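Local coordinates for protein acetoacetate decarboxylase (Sphingomonas wittichii, PDB 5UPB) that is an acetoacetate decarboxylase-like lyase that probably acts on oxo-acid substrates through Schiff-base chemistry, as in its family, at residues 76-88 with 99-113. Sequence-based numbering, arbitrary orientation.
Sequences PAGAVYNEAALSI and FPAFVWVDKEWSLIR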
ATOM      1  N   PRO A  76       4.737   9.199  13.170  1.00 24.86           N
ATOM      2  CA  PRO A  76       4.754   7.779  13.540  1.00 28.92           C
ATOM      3  C   PRO A  76       5.199   6.848  12.440  1.00 28.10           C
ATOM      4  O   PRO A  76       5.883   5.847  12.724  1.00 27.08           O
ATOM      5  CB  PRO A  76       3.297   7.517  13.983  1.00 24.34           C
ATOM      6  CG  PRO A  76       2.499   8.664  13.440  1.00 26.31           C
ATOM      7  CD  PRO A  76       3.421   9.826  13.387  1.00 27.68           C
ATOM      8  N   ALA A  77       4.807   7.106  11.192  1.00 28.16           N
ATOM      9  CA  ALA A  77       5.222   6.227  10.118  1.00 23.76           C
ATOM     10  C   ALA A  77       6.719   6.302   9.849  1.00 24.62           C
ATOM     11  O   ALA A  77       7.282   5.375   9.250  1.00 27.16           O
ATOM     12  CB  ALA A  77       4.450   6.542   8.825  1.00 27.46           C
ATOM     13  N   GLY A  78       7.382   7.355  10.289  1.00 23.75           N
ATOM     14  CA  GLY A  78       8.818   7.407  10.198  1.00 23.70           C
ATOM     15  C   GLY A  78       9.564   6.697  11.282  1.00 25.40           C
ATOM     16  O   GLY A  78      10.796   6.686  11.267  1.00 26.86           O
ATOM     17  N   ALA A  79       8.851   6.014  12.167  1.00 25.75           N
ATOM     18  CA  ALA A  79       9.460   5.407  13.353  1.00 27.08           C
ATOM     19  C   ALA A  79       9.320   3.897  13.401  1.00 24.35           C
ATOM     20  O   ALA A  79       9.883   3.257  14.332  1.00 28.18           O
ATOM     21  CB  ALA A  79       8.823   6.002  14.607  1.00 32.51           C
ATOM     22  N   VAL A  80       8.612   3.297  12.433  1.00 26.57           N
ATOM     23  CA  VAL A  80       8.368   1.858  12.418  1.00 22.51           C
ATOM     24  C   VAL A  80       8.528   1.348  11.016  1.00 27.33           C
ATOM     25  O   VAL A  80       8.223   2.048  10.040  1.00 27.09           O
ATOM     26  CB  VAL A  80       6.968   1.470  12.951  1.00 23.62           C
ATOM     27  CG1 VAL A  80       6.876   1.756  14.456  1.00 29.65           C
ATOM     28  CG2 VAL A  80       5.862   2.229  12.219  1.00 27.99           C
ATOM     29  N   TYR A  81       8.991   0.111  10.920  1.00 24.45           N
ATOM     30  CA  TYR A  81       9.046  -0.569   9.633  1.00 25.88           C
ATOM     31  C   TYR A  81       9.076  -2.070   9.851  1.00 25.98           C
ATOM     32  O   TYR A  81       9.424  -2.552  10.922  1.00 22.62           O
ATOM     33  CB  TYR A  81      10.240  -0.121   8.824  1.00 24.80           C
ATOM     34  CG  TYR A  81      11.588  -0.531   9.375  1.00 23.08           C
ATOM     35  CD1 TYR A  81      12.260   0.282  10.286  1.00 27.69           C
ATOM     36  CD2 TYR A  81      12.202  -1.713   8.979  1.00 31.97           C
ATOM     37  CE1 TYR A  81      13.522  -0.057  10.763  1.00 27.24           C
ATOM     38  CE2 TYR A  81      13.474  -2.071   9.492  1.00 29.03           C
ATOM     39  CZ  TYR A  81      14.122  -1.221  10.341  1.00 24.48           C
ATOM     40  OH  TYR A  81      15.376  -1.505  10.852  1.00 30.29           O
ATOM     41  N   ASN A  82       8.700  -2.796   8.807  1.00 26.23           N
ATOM     42  CA  ASN A  82       8.827  -4.238   8.797  1.00 25.86           C
ATOM     43  C   ASN A  82       9.884  -4.643   7.794  1.00 27.99           C
ATOM     44  O   ASN A  82      10.067  -3.987   6.758  1.00 27.11           O
ATOM     45  CB  ASN A  82       7.508  -4.890   8.450  1.00 27.94           C
ATOM     46  CG  ASN A  82       6.415  -4.422   9.341  1.00 40.60           C
ATOM     47  OD1 ASN A  82       6.421  -4.722  10.524  1.00 30.03           O
ATOM     48  ND2 ASN A  82       5.569  -3.545   8.827  1.00 35.76           N
ATOM     49  N   GLU A  83      10.506  -5.777   8.066  1.00 23.19           N
ATOM     50  CA  GLU A  83      11.614  -6.231   7.246  1.00 23.48           C
ATOM     51  C   GLU A  83      11.688  -7.745   7.211  1.00 27.13           C
ATOM     52  O   GLU A  83      11.440  -8.424   8.220  1.00 23.97           O
ATOM     53  CB  GLU A  83      12.917  -5.665   7.778  1.00 26.15           C
ATOM     54  CG  GLU A  83      14.148  -6.033   6.982  1.00 26.15           C
ATOM     55  CD  GLU A  83      15.374  -5.236   7.451  1.00 33.81           C
ATOM     56  OE1 GLU A  83      15.508  -4.064   7.048  1.00 40.38           O
ATOM     57  OE2 GLU A  83      16.180  -5.752   8.252  1.00 36.63           O
ATOM     58  N   ALA A  84      12.025  -8.270   6.019  1.00 26.27           N
ATOM     59  CA  ALA A  84      12.286  -9.692   5.846  1.00 24.08           C
ATOM     60  C   ALA A  84      13.637  -9.864   5.162  1.00 29.36           C
ATOM     61  O   ALA A  84      14.007  -9.095   4.258  1.00 26.25           O
ATOM     62  CB  ALA A  84      11.173 -10.336   5.021  1.00 28.80           C
ATOM     63  N   ALA A  85      14.341 -10.928   5.516  1.00 26.33           N
ATOM     64  CA  ALA A  85      15.667 -11.116   4.955  1.00 27.51           C
ATOM     65  C   ALA A  85      16.045 -12.577   4.888  1.00 31.32           C
ATOM     66  O   ALA A  85      15.590 -13.408   5.685  1.00 33.62           O
ATOM     67  CB  ALA A  85      16.722 -10.376   5.761  1.00 31.52           C
ATOM     68  N   LEU A  86      16.945 -12.852   3.942  1.00 28.76           N
ATOM     69  CA  LEU A  86      17.686 -14.106   3.846  1.00 35.31           C
ATOM     70  C   LEU A  86      19.164 -13.765   3.951  1.00 30.44           C
ATOM     71  O   LEU A  86      19.698 -13.052   3.089  1.00 30.70           O
ATOM     72  CB  LEU A  86      17.376 -14.797   2.513  1.00 38.66           C
ATOM     73  CG  LEU A  86      15.898 -15.126   2.323  1.00 32.64           C
ATOM     74  CD1 LEU A  86      15.571 -15.512   0.889  1.00 32.37           C
ATOM     75  CD2 LEU A  86      15.549 -16.273   3.254  1.00 39.11           C
ATOM     76  N   SER A  87      19.816 -14.228   5.015  1.00 30.75           N
ATOM     77  CA  SER A  87      21.193 -13.857   5.318  1.00 29.55           C
ATOM     78  C   SER A  87      22.069 -15.099   5.371  1.00 32.96           C
ATOM     79  O   SER A  87      21.633 -16.158   5.818  1.00 34.04           O
ATOM     80  CB  SER A  87      21.342 -13.104   6.679  1.00 29.79           C
ATOM     81  OG  SER A  87      20.551 -11.951   6.731  1.00 51.75           O
ATOM     82  N   ILE A  88      23.340 -14.924   5.022  1.00 30.97           N
ATOM     83  CA  ILE A  88      24.287 -16.020   4.818  1.00 34.27           C
ATOM     84  C   ILE A  88      25.373 -15.946   5.881  1.00 38.23           C
ATOM     85  O   ILE A  88      26.015 -14.902   6.056  1.00 35.50           O
ATOM     86  CB  ILE A  88      24.899 -15.943   3.410  1.00 39.53           C
ATOM     87  CG1 ILE A  88      23.779 -16.014   2.370  1.00 33.58           C
ATOM     88  CG2 ILE A  88      25.955 -17.040   3.211  1.00 35.16           C
ATOM     89  CD1 ILE A  88      24.223 -15.699   0.948  1.00 38.67           C
ATOM     90  N   PHE A  99      26.102 -12.096   6.091  1.00 29.87           N
ATOM     91  CA  PHE A  99      25.916 -11.184   4.969  1.00 29.50           C
ATOM     92  C   PHE A  99      24.446 -11.234   4.601  1.00 29.21           C
ATOM     93  O   PHE A  99      23.944 -12.308   4.231  1.00 32.46           O
ATOM     94  CB  PHE A  99      26.771 -11.558   3.758  1.00 30.08           C
ATOM     95  CG  PHE A  99      26.545 -10.660   2.574  1.00 31.41           C
ATOM     96  CD1 PHE A  99      26.977  -9.344   2.590  1.00 32.68           C
ATOM     97  CD2 PHE A  99      25.876 -11.133   1.452  1.00 30.66           C
ATOM     98  CE1 PHE A  99      26.752  -8.518   1.517  1.00 41.64           C
ATOM     99  CE2 PHE A  99      25.649 -10.317   0.362  1.00 33.26           C
ATOM    100  CZ  PHE A  99      26.090  -9.012   0.384  1.00 33.34           C
ATOM    101  N   PRO A 100      23.696 -10.164   4.805  1.00 30.40           N
ATOM    102  CA  PRO A 100      22.250 -10.201   4.484  1.00 27.90           C
ATOM    103  C   PRO A 100      22.000  -9.961   2.990  1.00 29.23           C
ATOM    104  O   PRO A 100      21.655  -8.873   2.542  1.00 34.60           O
ATOM    105  CB  PRO A 100      21.684  -9.095   5.380  1.00 33.94           C
ATOM    106  CG  PRO A 100      22.806  -8.093   5.440  1.00 35.52           C
ATOM    107  CD  PRO A 100      24.109  -8.857   5.339  1.00 42.54           C
ATOM    108  N   ALA A 101      22.125 -11.043   2.217  1.00 34.01           N
ATOM    109  CA  ALA A 101      22.120 -10.962   0.747  1.00 34.40           C
ATOM    110  C   ALA A 101      20.836 -10.356   0.208  1.00 34.01           C
ATOM    111  O   ALA A 101      20.877  -9.489  -0.666  1.00 30.96           O
ATOM    112  CB  ALA A 101      22.305 -12.356   0.154  1.00 38.90           C
ATOM    113  N   PHE A 102      19.684 -10.873   0.637  1.00 29.01           N
ATOM    114  CA  PHE A 102      18.390 -10.405   0.156  1.00 32.45           C
ATOM    115  C   PHE A 102      17.594  -9.874   1.343  1.00 31.74           C
ATOM    116  O   PHE A 102      17.252 -10.646   2.245  1.00 28.85           O
ATOM    117  CB  PHE A 102      17.584 -11.525  -0.513  1.00 29.96           C
ATOM    118  CG  PHE A 102      18.283 -12.228  -1.648  1.00 32.69           C
ATOM    119  CD1 PHE A 102      19.339 -11.662  -2.307  1.00 39.65           C
ATOM    120  CD2 PHE A 102      17.850 -13.474  -2.038  1.00 33.25           C
ATOM    121  CE1 PHE A 102      19.958 -12.331  -3.344  1.00 36.80           C
ATOM    122  CE2 PHE A 102      18.466 -14.144  -3.054  1.00 31.32           C
ATOM    123  CZ  PHE A 102      19.521 -13.562  -3.708  1.00 31.12           C
ATOM    124  N   VAL A 103      17.217  -8.603   1.285  1.00 25.11           N
ATOM    125  CA  VAL A 103      16.422  -7.938   2.311  1.00 25.46           C
ATOM    126  C   VAL A 103      15.307  -7.157   1.634  1.00 27.75           C
ATOM    127  O   VAL A 103      15.545  -6.466   0.634  1.00 27.74           O
ATOM    128  CB  VAL A 103      17.287  -6.986   3.151  1.00 29.15           C
ATOM    129  CG1 VAL A 103      16.466  -6.346   4.296  1.00 31.51           C
ATOM    130  CG2 VAL A 103      18.494  -7.731   3.696  1.00 32.71           C
ATOM    131  N   TRP A 104      14.089  -7.265   2.180  1.00 24.42           N
ATOM    132  CA  TRP A 104      12.939  -6.473   1.750  1.00 25.20           C
ATOM    133  C   TRP A 104      12.399  -5.736   2.973  1.00 30.47           C
ATOM    134  O   TRP A 104      12.248  -6.336   4.042  1.00 28.21           O
ATOM    135  CB  TRP A 104      11.834  -7.349   1.110  1.00 25.00           C
ATOM    136  CG  TRP A 104      12.285  -8.142  -0.114  1.00 30.00           C
ATOM    137  CD1 TRP A 104      12.131  -7.778  -1.445  1.00 31.66           C
ATOM    138  CD2 TRP A 104      12.957  -9.414  -0.126  1.00 28.01           C
ATOM    139  NE1 TRP A 104      12.653  -8.757  -2.258  1.00 27.04           N
ATOM    140  CE2 TRP A 104      13.171  -9.764  -1.477  1.00 30.19           C
ATOM    141  CE3 TRP A 104      13.393 -10.291   0.873  1.00 26.77           C
ATOM    142  CZ2 TRP A 104      13.801 -10.942  -1.855  1.00 33.06           C
ATOM    143  CZ3 TRP A 104      14.016 -11.477   0.492  1.00 30.42           C
ATOM    144  CH2 TRP A 104      14.209 -11.785  -0.877  1.00 32.03           C
ATOM    145  N   VAL A 105      12.146  -4.432   2.818  1.00 26.95           N
ATOM    146  CA  VAL A 105      11.692  -3.564   3.893  1.00 21.13           C
ATOM    147  C   VAL A 105      10.530  -2.758   3.332  1.00 29.40           C
ATOM    148  O   VAL A 105      10.369  -2.629   2.110  1.00 27.76           O
ATOM    149  CB  VAL A 105      12.861  -2.671   4.426  1.00 24.97           C
ATOM    150  CG1 VAL A 105      13.331  -1.649   3.375  1.00 26.14           C
ATOM    151  CG2 VAL A 105      12.483  -1.947   5.693  1.00 36.55           C
ATOM    152  N   ASP A 106       9.704  -2.196   4.215  1.00 26.13           N
ATOM    153  CA  ASP A 106       8.538  -1.465   3.703  1.00 28.49           C
ATOM    154  C   ASP A 106       8.590   0.037   3.957  1.00 25.46           C
ATOM    155  O   ASP A 106       7.561   0.699   3.847  1.00 29.14           O
ATOM    156  CB  ASP A 106       7.220  -2.044   4.225  1.00 26.42           C
ATOM    157  CG  ASP A 106       7.096  -2.012   5.739  1.00 26.76           C
ATOM    158  OD1 ASP A 106       7.934  -1.391   6.387  1.00 27.76           O
ATOM    159  OD2 ASP A 106       6.094  -2.555   6.259  1.00 30.68           O
ATOM    160  N   LYS A 107       9.762   0.585   4.262  1.00 25.66           N
ATOM    161  CA  LYS A 107       9.946   2.023   4.395  1.00 26.73           C
ATOM    162  C   LYS A 107      11.259   2.370   3.703  1.00 29.35           C
ATOM    163  O   LYS A 107      12.291   1.759   3.973  1.00 27.30           O
ATOM    164  CB  LYS A 107       9.979   2.451   5.883  1.00 23.74           C
ATOM    165  CG  LYS A 107       8.671   2.267   6.631  1.00 28.16           C
ATOM    166  CD  LYS A 107       7.614   3.227   6.129  1.00 23.66           C
ATOM    167  CE  LYS A 107       6.219   2.926   6.660  1.00 23.96           C
ATOM    168  NZ  LYS A 107       6.285   2.940   8.180  1.00 25.48           N
ATOM    169  N   GLU A 108      11.234   3.346   2.806  1.00 27.93           N
ATOM    170  CA  GLU A 108      12.436   3.595   2.021  1.00 23.09           C
ATOM    171  C   GLU A 108      13.534   4.266   2.828  1.00 23.01           C
ATOM    172  O   GLU A 108      14.705   4.163   2.435  1.00 26.57           O
ATOM    173  CB  GLU A 108      12.092   4.404   0.728  1.00 27.63           C
ATOM    174  CG  GLU A 108      12.227   5.904   0.801  1.00 27.07           C
ATOM    175  CD  GLU A 108      11.129   6.588   1.637  1.00 31.59           C
ATOM    176  OE1 GLU A 108      11.008   6.305   2.846  1.00 26.40           O
ATOM    177  OE2 GLU A 108      10.364   7.427   1.092  1.00 28.07           O
ATOM    178  N   TRP A 109      13.209   4.940   3.939  1.00 27.05           N
ATOM    179  CA  TRP A 109      14.279   5.456   4.794  1.00 32.70           C
ATOM    180  C   TRP A 109      15.096   4.331   5.391  1.00 32.29           C
ATOM    181  O   TRP A 109      16.303   4.478   5.584  1.00 27.03           O
ATOM    182  CB  TRP A 109      13.752   6.360   5.910  1.00 34.85           C
ATOM    183  CG  TRP A 109      12.493   5.937   6.596  1.00 26.35           C
ATOM    184  CD1 TRP A 109      11.229   6.293   6.264  1.00 29.09           C
ATOM    185  CD2 TRP A 109      12.385   5.141   7.780  1.00 23.06           C
ATOM    186  NE1 TRP A 109      10.326   5.749   7.142  1.00 26.66           N
ATOM    187  CE2 TRP A 109      11.006   5.042   8.091  1.00 25.19           C
ATOM    188  CE3 TRP A 109      13.317   4.521   8.618  1.00 26.70           C
ATOM    189  CZ2 TRP A 109      10.527   4.338   9.192  1.00 23.81           C
ATOM    190  CZ3 TRP A 109      12.831   3.782   9.717  1.00 27.27           C
ATOM    191  CH2 TRP A 109      11.438   3.707   9.981  1.00 29.26           C
ATOM    192  N   SER A 110      14.476   3.190   5.627  1.00 27.06           N
ATOM    193  CA  SER A 110      15.228   2.035   6.081  1.00 30.44           C
ATOM    194  C   SER A 110      15.974   1.383   4.927  1.00 25.76           C
ATOM    195  O   SER A 110      17.124   0.943   5.099  1.00 29.93           O
ATOM    196  CB  SER A 110      14.279   1.042   6.768  1.00 31.81           C
ATOM    197  OG  SER A 110      15.013  -0.093   7.176  1.00 28.78           O
ATOM    198  N   LEU A 111      15.396   1.414   3.722  1.00 24.95           N
ATOM    199  CA  LEU A 111      16.119   0.949   2.549  1.00 23.58           C
ATOM    200  C   LEU A 111      17.411   1.733   2.353  1.00 25.07           C
ATOM    201  O   LEU A 111      18.495   1.154   2.146  1.00 27.68           O
ATOM    202  CB  LEU A 111      15.214   1.043   1.324  1.00 25.94           C
ATOM    203  CG  LEU A 111      15.850   0.561   0.021  1.00 28.82           C
ATOM    204  CD1 LEU A 111      14.730   0.084  -0.882  1.00 30.07           C
ATOM    205  CD2 LEU A 111      16.652   1.659  -0.609  1.00 28.16           C
ATOM    206  N   ILE A 112      17.316   3.052   2.391  1.00 25.17           N
ATOM    207  CA  ILE A 112      18.473   3.865   2.077  1.00 29.22           C
ATOM    208  C   ILE A 112      19.523   3.792   3.183  1.00 29.23           C
ATOM    209  O   ILE A 112      20.722   3.663   2.902  1.00 30.67           O
ATOM    210  CB  ILE A 112      18.017   5.305   1.797  1.00 31.06           C
ATOM    211  CG1 ILE A 112      17.269   5.360   0.419  1.00 33.95           C
ATOM    212  CG2 ILE A 112      19.206   6.255   1.858  1.00 36.94           C
ATOM    213  CD1 ILE A 112      18.174   5.126  -0.773  1.00 32.42           C
ATOM    214  N   ARG A 113      19.115   3.891   4.440  1.00 28.60           N
ATOM    215  CA  ARG A 113      20.086   3.697   5.518  1.00 28.46           C
ATOM    216  C   ARG A 113      20.801   2.367   5.345  1.00 36.45           C
ATOM    217  O   ARG A 113      22.028   2.286   5.458  1.00 34.42           O
ATOM    218  CB  ARG A 113      19.366   3.783   6.870  1.00 31.53           C
ATOM    219  CG  ARG A 113      20.215   3.728   8.177  1.00 57.97           C
ATOM    220  CD  ARG A 113      19.255   3.625   9.416  1.00124.75           C
ATOM    221  NE  ARG A 113      18.413   2.421   9.276  1.00118.82           N
ATOM    222  CZ  ARG A 113      17.178   2.196   9.757  1.00 68.86           C
ATOM    223  NH1 ARG A 113      16.454   3.087  10.482  1.00 34.25           N
ATOM    224  NH2 ARG A 113      16.658   1.005   9.484  1.00 39.97           N
TER
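Tyr-81 lays its ring against Val-105, Trp-109 and Ser-110. Its CB lies 3.6 Å from Lys-107 CG, with Asp-106 OD1 also close by. At chi1 68°, CG sits between the backbone N and the carbonyl carbon, which swings the ring over the helix: CD2 presses on Val-105 CG2 (3.3 Å), CD1 meets Trp-109 CH2, and Ser-110 CB stands over the ring centre in a CH-pi contact. CE2 and CZ lie under Ser-110 OG (CE2 to OG 3.4 Å), and CE1 nears Arg-113 NH2, close to the guanidinium plane. At the tip, OH approaches NH2 obliquely, at 3.1 Å. Phe-61 also stacks on this ring.

Beside it, Asp-106 OD1 takes the backbone N-H of Asn-82 from above the carboxylate plane, while Asn-82 ND2 reaches OD2 on its syn side (2.8 Å). Lys-107, at the N-cap position, bends so that NZ donates to Ala-77 O and Val-80 O (both 2.8 Å).

Further along, the segments pair antiparallel as hairpin arms through Ala-84/Trp-104 and Leu-86/Phe-102, where a classic beta bulge sets Ala-101 and Phe-102 against Leu-86. Glu-83 lays CD against Val-103 CG1 (3.5 Å); its OE1 forms a salt bridge with Lys-121 NZ and OE2 a hydrogen bond with Tyr-57 OH, joining the hairpin to strands 53-65 and 121-123. The Asn-82/Asp-106 and Lys-107 bonds thus hold the turn between strand 103-105 and helix 108-113, tying the 3-10 turn and the start of strand 80-88 to the helix start.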